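Local coordinates for protein dual function macrocyclase-peptidase POPB (Galerina marginata, PDB 5N4B) that cleaves peptides on the C-terminal side of proline and joins peptide ends into macrocycles during biosynthesis of the amanitin toxins, at residues F373-Y377 against A405-A409; F515-Y519 against G724-K728. The protein carries 1 engineered substitution. All coordinates share one frame; numbering follows the deposited sequence. Where two conformers were deposited one is given.

Contact 1 (F373-Y377 against A405-A409)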
ATOM      1  N   PHE A 373      -3.164  26.740   2.228  1.00 10.32           N
ATOM      2  CA  PHE A 373      -2.935  25.432   1.632  1.00 10.38           C
ATOM      3  C   PHE A 373      -1.581  24.920   2.070  1.00 11.09           C
ATOM      4  O   PHE A 373      -0.609  25.664   2.087  1.00 12.44           O
ATOM      5  CB  PHE A 373      -3.027  25.470   0.111  1.00 10.43           C
ATOM      6  CG  PHE A 373      -4.366  25.892  -0.390  1.00  9.81           C
ATOM      7  CD1 PHE A 373      -5.345  24.943  -0.594  1.00 13.45           C
ATOM      8  CD2 PHE A 373      -4.655  27.212  -0.590  1.00 12.57           C
ATOM      9  CE1 PHE A 373      -6.599  25.302  -1.035  1.00 14.76           C
ATOM     10  CE2 PHE A 373      -5.917  27.568  -1.048  1.00 12.73           C
ATOM     11  CZ  PHE A 373      -6.875  26.646  -1.267  1.00 13.11           C
ATOM     12  N   VAL A 374      -1.513  23.641   2.426  1.00 10.11           N
ATOM     13  CA  VAL A 374      -0.265  22.952   2.758  1.00  8.27           C
ATOM     14  C   VAL A 374      -0.021  21.968   1.626  1.00  8.96           C
ATOM     15  O   VAL A 374      -0.926  21.224   1.248  1.00  8.85           O
ATOM     16  CB  VAL A 374      -0.338  22.256   4.123  1.00  9.90           C
ATOM     17  CG1 VAL A 374       1.011  21.691   4.528  1.00 10.25           C
ATOM     18  CG2 VAL A 374      -0.872  23.208   5.213  1.00 11.08           C
ATOM     19  N   ALA A 375       1.191  22.004   1.045  1.00  8.49           N
ATOM     20  CA  ALA A 375       1.531  21.204  -0.124  1.00  9.81           C
ATOM     21  C   ALA A 375       2.762  20.384   0.175  1.00  8.72           C
ATOM     22  O   ALA A 375       3.715  20.874   0.778  1.00 10.34           O
ATOM     23  CB  ALA A 375       1.857  22.112  -1.312  1.00 12.51           C
ATOM     24  N   ILE A 376       2.755  19.136  -0.285  1.00  8.36           N
ATOM     25  CA  ILE A 376       3.939  18.278  -0.254  0.67  8.15           C
ATOM     26  C   ILE A 376       4.351  18.053  -1.688  1.00  9.33           C
ATOM     27  O   ILE A 376       3.544  17.588  -2.514  1.00  9.13           O
ATOM     28  CB  ILE A 376       3.689  16.959   0.474  0.67  8.51           C
ATOM     29  CG1 ILE A 376       3.468  17.257   1.950  0.67 11.93           C
ATOM     30  CG2 ILE A 376       4.902  16.004   0.282  0.67  9.77           C
ATOM     31  CD1 ILE A 376       2.995  16.066   2.695  0.67 12.00           C
ATOM     32  N   TYR A 377       5.597  18.416  -1.984  1.00  9.61           N
ATOM     33  CA  TYR A 377       6.258  18.138  -3.248  1.00  9.04           C
ATOM     34  C   TYR A 377       7.255  17.023  -3.044  1.00  9.24           C
ATOM     35  O   TYR A 377       7.990  16.987  -2.035  1.00 12.86           O
ATOM     36  CB  TYR A 377       6.995  19.359  -3.757  1.00 10.88           C
ATOM     37  CG  TYR A 377       6.110  20.354  -4.421  1.00 11.09           C
ATOM     38  CD1 TYR A 377       5.797  20.199  -5.746  1.00  9.88           C
ATOM     39  CD2 TYR A 377       5.591  21.432  -3.736  1.00 13.30           C
ATOM     40  CE1 TYR A 377       4.951  21.099  -6.411  1.00  9.79           C
ATOM     41  CE2 TYR A 377       4.790  22.351  -4.388  1.00 14.60           C
ATOM     42  CZ  TYR A 377       4.467  22.150  -5.708  1.00 15.01           C
ATOM     43  OH  TYR A 377       3.613  23.085  -6.262  1.00 15.98           O
ATOM     44  N   ALA A 405       9.824  10.898   3.781  1.00 10.21           N
ATOM     45  CA  ALA A 405       8.453  10.941   3.297  1.00 10.04           C
ATOM     46  C   ALA A 405       7.583  11.662   4.314  1.00  9.76           C
ATOM     47  O   ALA A 405       7.750  11.487   5.537  1.00 11.63           O
ATOM     48  CB  ALA A 405       7.895   9.529   3.066  1.00 12.63           C
ATOM     49  N   ALA A 406       6.653  12.475   3.828  1.00  9.21           N
ATOM     50  CA  ALA A 406       5.803  13.298   4.682  1.00  9.90           C
ATOM     51  C   ALA A 406       4.338  13.189   4.271  1.00 11.59           C
ATOM     52  O   ALA A 406       4.015  12.987   3.099  1.00 13.58           O
ATOM     53  CB  ALA A 406       6.213  14.727   4.582  1.00 11.87           C
ATOM     54  N   SER A 407       3.446  13.317   5.240  1.00  9.86           N
ATOM     55  CA  SER A 407       2.012  13.436   4.989  1.00 11.41           C
ATOM     56  C   SER A 407       1.407  14.499   5.894  1.00 11.28           C
ATOM     57  O   SER A 407       1.961  14.817   6.952  1.00 12.42           O
ATOM     58  CB  SER A 407       1.281  12.158   5.336  1.00 15.11           C
ATOM     59  OG  SER A 407       1.840  11.054   4.712  1.00 24.32           O
ATOM     60  N   ILE A 408       0.288  15.086   5.431  1.00 12.61           N
ATOM     61  CA  ILE A 408      -0.423  16.134   6.163  1.00 13.46           C
ATOM     62  C   ILE A 408      -1.645  15.507   6.778  1.00 14.86           C
ATOM     63  O   ILE A 408      -2.339  14.743   6.112  1.00 15.52           O
ATOM     64  CB  ILE A 408      -0.853  17.278   5.237  1.00 14.64           C
ATOM     65  CG1 ILE A 408       0.286  17.791   4.375  1.00 13.69           C
ATOM     66  CG2 ILE A 408      -1.464  18.432   6.068  1.00 16.35           C
ATOM     67  CD1 ILE A 408      -0.199  18.551   3.166  1.00 19.01           C
ATOM     68  N   ALA A 409      -1.969  15.914   7.988  1.00 12.56           N
ATOM     69  CA  ALA A 409      -3.203  15.539   8.685  1.00 15.71           C
ATOM     70  C   ALA A 409      -3.830  16.797   9.279  1.00 14.18           C
ATOM     71  O   ALA A 409      -3.186  17.518  10.057  1.00 14.98           O
ATOM     72  CB  ALA A 409      -2.902  14.560   9.813  1.00 20.19           C
TER
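Ile376 and Ile408 interlock between two adjacent blades of the beta-propeller, where strand 373-377 and strand 405-409 face each other across the gap between their sheets. The strands run nearly antiparallel, at 160°, but their axes stay 7.8 Å apart and no hydrogen bond joins them; side chains bridge the gap, packing on each other and on the facing backbone, a worked example of how propeller blades adhere through apolar faces.

Toward Ala406 and Ser407 the contact is less buried and lined by small side chains. Both residues are partly exposed; Ala406 offers a single methyl, and the CB of Ser407 points away from the other blade, on the side where the bound peptide packs a polar side chain against it. In the conformer described, one of two, the CD1 methyl of Ile376 lies 3.3 Å from the carbonyl O of Ala406 and 4.0 Å from that residue's CB. Polar links between the blades flank the apolar pairing, with Asp383 OD2 accepting from Ala406 N and Gln364 OE1 from Ile408 N.

The tight part is the trio Val374, Ile376 and Ile408. All three residues are buried, and the strand of Ile376 is held from both sides within its own blade: Val374 and Ile376 bond through their backbones to strand 361-368, Ala375 to strand 382-388. The two isoleucine side chains lie alongside one another, pointing opposite ways, with CD1 of Ile376, in that same conformer, 3.6 Å from CG1 of Ile408. Val374 CG1 faces Ile408 because chi1 of -173° sets it opposite the backbone N. The CD1 methyl of Ile408 reaches Val374, 3.6 Å from Val374 CG1 and 3.4 Å from Val374 O.

Contact 2 (F515-Y519 against G724-K728)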
ATOM      1  N   PHE A 515      19.013  -5.917  10.468  1.00 10.62           N
ATOM      2  CA  PHE A 515      19.753  -6.765   9.551  1.00 10.88           C
ATOM      3  C   PHE A 515      21.021  -6.079   9.061  1.00 10.54           C
ATOM      4  O   PHE A 515      22.100  -6.681   9.023  1.00 11.67           O
ATOM      5  CB  PHE A 515      18.871  -7.132   8.372  1.00 10.20           C
ATOM      6  CG  PHE A 515      19.462  -8.124   7.405  1.00 11.45           C
ATOM      7  CD1 PHE A 515      20.246  -7.683   6.361  1.00 13.51           C
ATOM      8  CD2 PHE A 515      19.248  -9.477   7.569  1.00 11.84           C
ATOM      9  CE1 PHE A 515      20.781  -8.568   5.469  1.00 13.03           C
ATOM     10  CE2 PHE A 515      19.775 -10.367   6.670  1.00 12.67           C
ATOM     11  CZ  PHE A 515      20.549  -9.925   5.632  1.00 13.63           C
ATOM     12  N   LEU A 516      20.919  -4.807   8.703  1.00 10.28           N
ATOM     13  CA  LEU A 516      22.079  -4.090   8.187  1.00 10.48           C
ATOM     14  C   LEU A 516      23.189  -4.048   9.218  1.00 12.33           C
ATOM     15  O   LEU A 516      24.370  -4.243   8.894  1.00 13.54           O
ATOM     16  CB  LEU A 516      21.704  -2.658   7.772  1.00 11.77           C
ATOM     17  CG  LEU A 516      20.585  -2.503   6.720  1.00 11.47           C
ATOM     18  CD1 LEU A 516      20.508  -1.088   6.261  1.00 11.90           C
ATOM     19  CD2 LEU A 516      20.744  -3.420   5.552  1.00 11.55           C
ATOM     20  N   GLN A 517      22.845  -3.739  10.450  1.00 10.88           N
ATOM     21  CA  GLN A 517      23.836  -3.698  11.518  1.00 11.66           C
ATOM     22  C   GLN A 517      24.388  -5.078  11.835  1.00 12.58           C
ATOM     23  O   GLN A 517      25.598  -5.229  12.012  1.00 16.26           O
ATOM     24  CB  GLN A 517      23.223  -3.044  12.751  1.00 13.89           C
ATOM     25  CG  GLN A 517      24.214  -2.844  13.885  1.00 15.96           C
ATOM     26  CD  GLN A 517      23.702  -1.997  15.028  1.00 16.59           C
ATOM     27  OE1 GLN A 517      22.660  -1.401  14.975  1.00 17.86           O
ATOM     28  NE2 GLN A 517      24.458  -2.004  16.110  1.00 22.98           N
ATOM     29  N   THR A 518      23.557  -6.093  11.851  1.00 11.56           N
ATOM     30  CA  THR A 518      23.991  -7.430  12.225  1.00 12.40           C
ATOM     31  C   THR A 518      25.001  -7.979  11.240  1.00 13.57           C
ATOM     32  O   THR A 518      25.962  -8.645  11.623  1.00 16.95           O
ATOM     33  CB  THR A 518      22.760  -8.340  12.293  1.00 14.15           C
ATOM     34  OG1 THR A 518      21.899  -7.908  13.382  1.00 15.06           O
ATOM     35  CG2 THR A 518      23.123  -9.787  12.532  1.00 14.51           C
ATOM     36  N   TYR A 519      24.793  -7.732   9.972  1.00 13.16           N
ATOM     37  CA  TYR A 519      25.580  -8.340   8.925  1.00 13.83           C
ATOM     38  C   TYR A 519      26.463  -7.359   8.173  1.00 13.68           C
ATOM     39  O   TYR A 519      27.249  -7.813   7.307  1.00 16.21           O
ATOM     40  CB  TYR A 519      24.650  -9.064   7.949  1.00 13.32           C
ATOM     41  CG  TYR A 519      23.964 -10.259   8.518  1.00 14.02           C
ATOM     42  CD1 TYR A 519      24.682 -11.425   8.813  1.00 14.53           C
ATOM     43  CD2 TYR A 519      22.596 -10.276   8.685  1.00 13.81           C
ATOM     44  CE1 TYR A 519      24.047 -12.548   9.305  1.00 14.18           C
ATOM     45  CE2 TYR A 519      21.965 -11.400   9.146  1.00 13.78           C
ATOM     46  CZ  TYR A 519      22.700 -12.524   9.446  1.00 13.52           C
ATOM     47  OH  TYR A 519      22.009 -13.641   9.900  1.00 16.52           O
ATOM     48  N   GLY A 724      25.845 -16.452   2.294  1.00 17.16           N
ATOM     49  CA  GLY A 724      26.995 -16.884   3.072  1.00 18.47           C
ATOM     50  C   GLY A 724      27.345 -15.960   4.216  1.00 19.34           C
ATOM     51  O   GLY A 724      28.500 -15.948   4.658  1.00 25.22           O
ATOM     52  N   LEU A 725      26.383 -15.200   4.734  1.00 16.73           N
ATOM     53  CA  LEU A 725      26.650 -14.289   5.831  1.00 18.66           C
ATOM     54  C   LEU A 725      26.541 -14.994   7.163  1.00 20.43           C
ATOM     55  O   LEU A 725      25.621 -15.787   7.392  1.00 20.96           O
ATOM     56  CB  LEU A 725      25.667 -13.132   5.807  1.00 16.10           C
ATOM     57  CG  LEU A 725      25.499 -12.404   4.477  1.00 15.74           C
ATOM     58  CD1 LEU A 725      24.451 -11.337   4.576  1.00 16.16           C
ATOM     59  CD2 LEU A 725      26.836 -11.831   4.005  1.00 20.74           C
ATOM     60  N   GLU A 726      27.419 -14.594   8.076  1.00 21.00           N
ATOM     61  CA  GLU A 726      27.528 -15.214   9.375  1.00 23.95           C
ATOM     62  C   GLU A 726      27.304 -14.149  10.428  1.00 23.81           C
ATOM     63  O   GLU A 726      27.638 -12.961  10.234  1.00 26.45           O
ATOM     64  CB  GLU A 726      28.907 -15.868   9.586  1.00 30.03           C
ATOM     65  CG  GLU A 726      29.268 -16.917   8.541  1.00 36.03           C
ATOM     66  CD  GLU A 726      28.475 -18.202   8.672  1.00 49.56           C
ATOM     67  OE1 GLU A 726      27.562 -18.269   9.520  1.00 51.38           O
ATOM     68  OE2 GLU A 726      28.765 -19.159   7.915  1.00 59.39           O
ATOM     69  N   LEU A 727      26.705 -14.602  11.526  1.00 28.80           N
ATOM     70  CA  LEU A 727      26.591 -13.781  12.719  1.00 32.39           C
ATOM     71  C   LEU A 727      27.972 -13.596  13.328  1.00 36.21           C
ATOM     72  O   LEU A 727      28.750 -14.551  13.429  1.00 42.15           O
ATOM     73  CB  LEU A 727      25.612 -14.431  13.700  1.00 27.88           C
ATOM     74  CG  LEU A 727      24.156 -14.479  13.206  1.00 28.46           C
ATOM     75  CD1 LEU A 727      23.280 -15.311  14.120  1.00 31.37           C
ATOM     76  CD2 LEU A 727      23.623 -13.063  13.109  1.00 24.48           C
ATOM     77  N   LYS A 728      28.276 -12.357  13.701  1.00 47.33           N
ATOM     78  CA  LYS A 728      29.639 -11.934  14.043  1.00 53.81           C
ATOM     79  C   LYS A 728      29.675 -11.276  15.409  1.00 56.40           C
ATOM     80  O   LYS A 728      30.097 -11.909  16.387  1.00 63.00           O
ATOM     81  CB  LYS A 728      30.191 -10.954  12.960  1.00 51.72           C
TER
HETATM   82  O   HOH W   1      26.544 -10.175  14.034  1.00 37.74           O
HETATM   83  O   HOH W   2      23.388 -15.923   9.234  1.00 14.26           O
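Tyr519, the last residue of helix 510-519, meets the chain 725-727 with its ring, touching three consecutive residues. Leu725 brings CB to 3.6 Å from CD1 of the ring, Glu726 sets its carbonyl O near the ring plane at the edge, 3.6 Å from the same CD1, and Leu727 reaches the phenol end with CD2 3.6 Å from OH. The Leu727 methyl also presses on CG2 of Thr518 at 3.4 Å, closer than carbon pairs usually come. That CG2 in turn sits over the centre of one face of the Tyr519 ring, and Leu727 CD2 touches both the methyl and the phenol oxygen.

Two waters extend this shell. One accepts from Tyr519 OH at 2.7 Å and donates to Leu725 O, tying the phenol to the chain it packs on; the other accepts from Lys728 N and donates to Thr518 O at 2.9 Å.

Further back, Tyr519 CD2 lies over the Phe515 ring toward its rim, one helical turn earlier. With chi1 of -66° Thr518 OG1 lies beside the backbone N and bonds to Thr514 O, which probably helps keep CG2, opposite that N, over the tyrosine ring. Gly724 closes helix 705-722 in a Schellman motif. Phe515 and Tyr519 both rest on Ala720 of that helix, helix 68-80 packs against Thr518, Tyr519 and Leu727, and Leu516 and Gln517 pack on strand 473-481 of the large sheet.

In the fold
Contacts 1 and 2 belong to the two different parts of a prolyl oligopeptidase. Contact 1 lies in the N-terminal beta-propeller, between the blade built of strands 361-368 to 394-398 and the next blade, which opens with strand 405-409. Contact 2 comes later in the chain, in the alpha/beta-hydrolase part, and joins helix 510-519 to the modelled C-terminal end. Their centres are 37 Å apart and their nearest atoms about 16 Å; they share no strand, sheet or helix. Both lie away from the catalytic residues; one joins blades of the propeller, the other packs the chain's end onto a helix of the same peptidase domain.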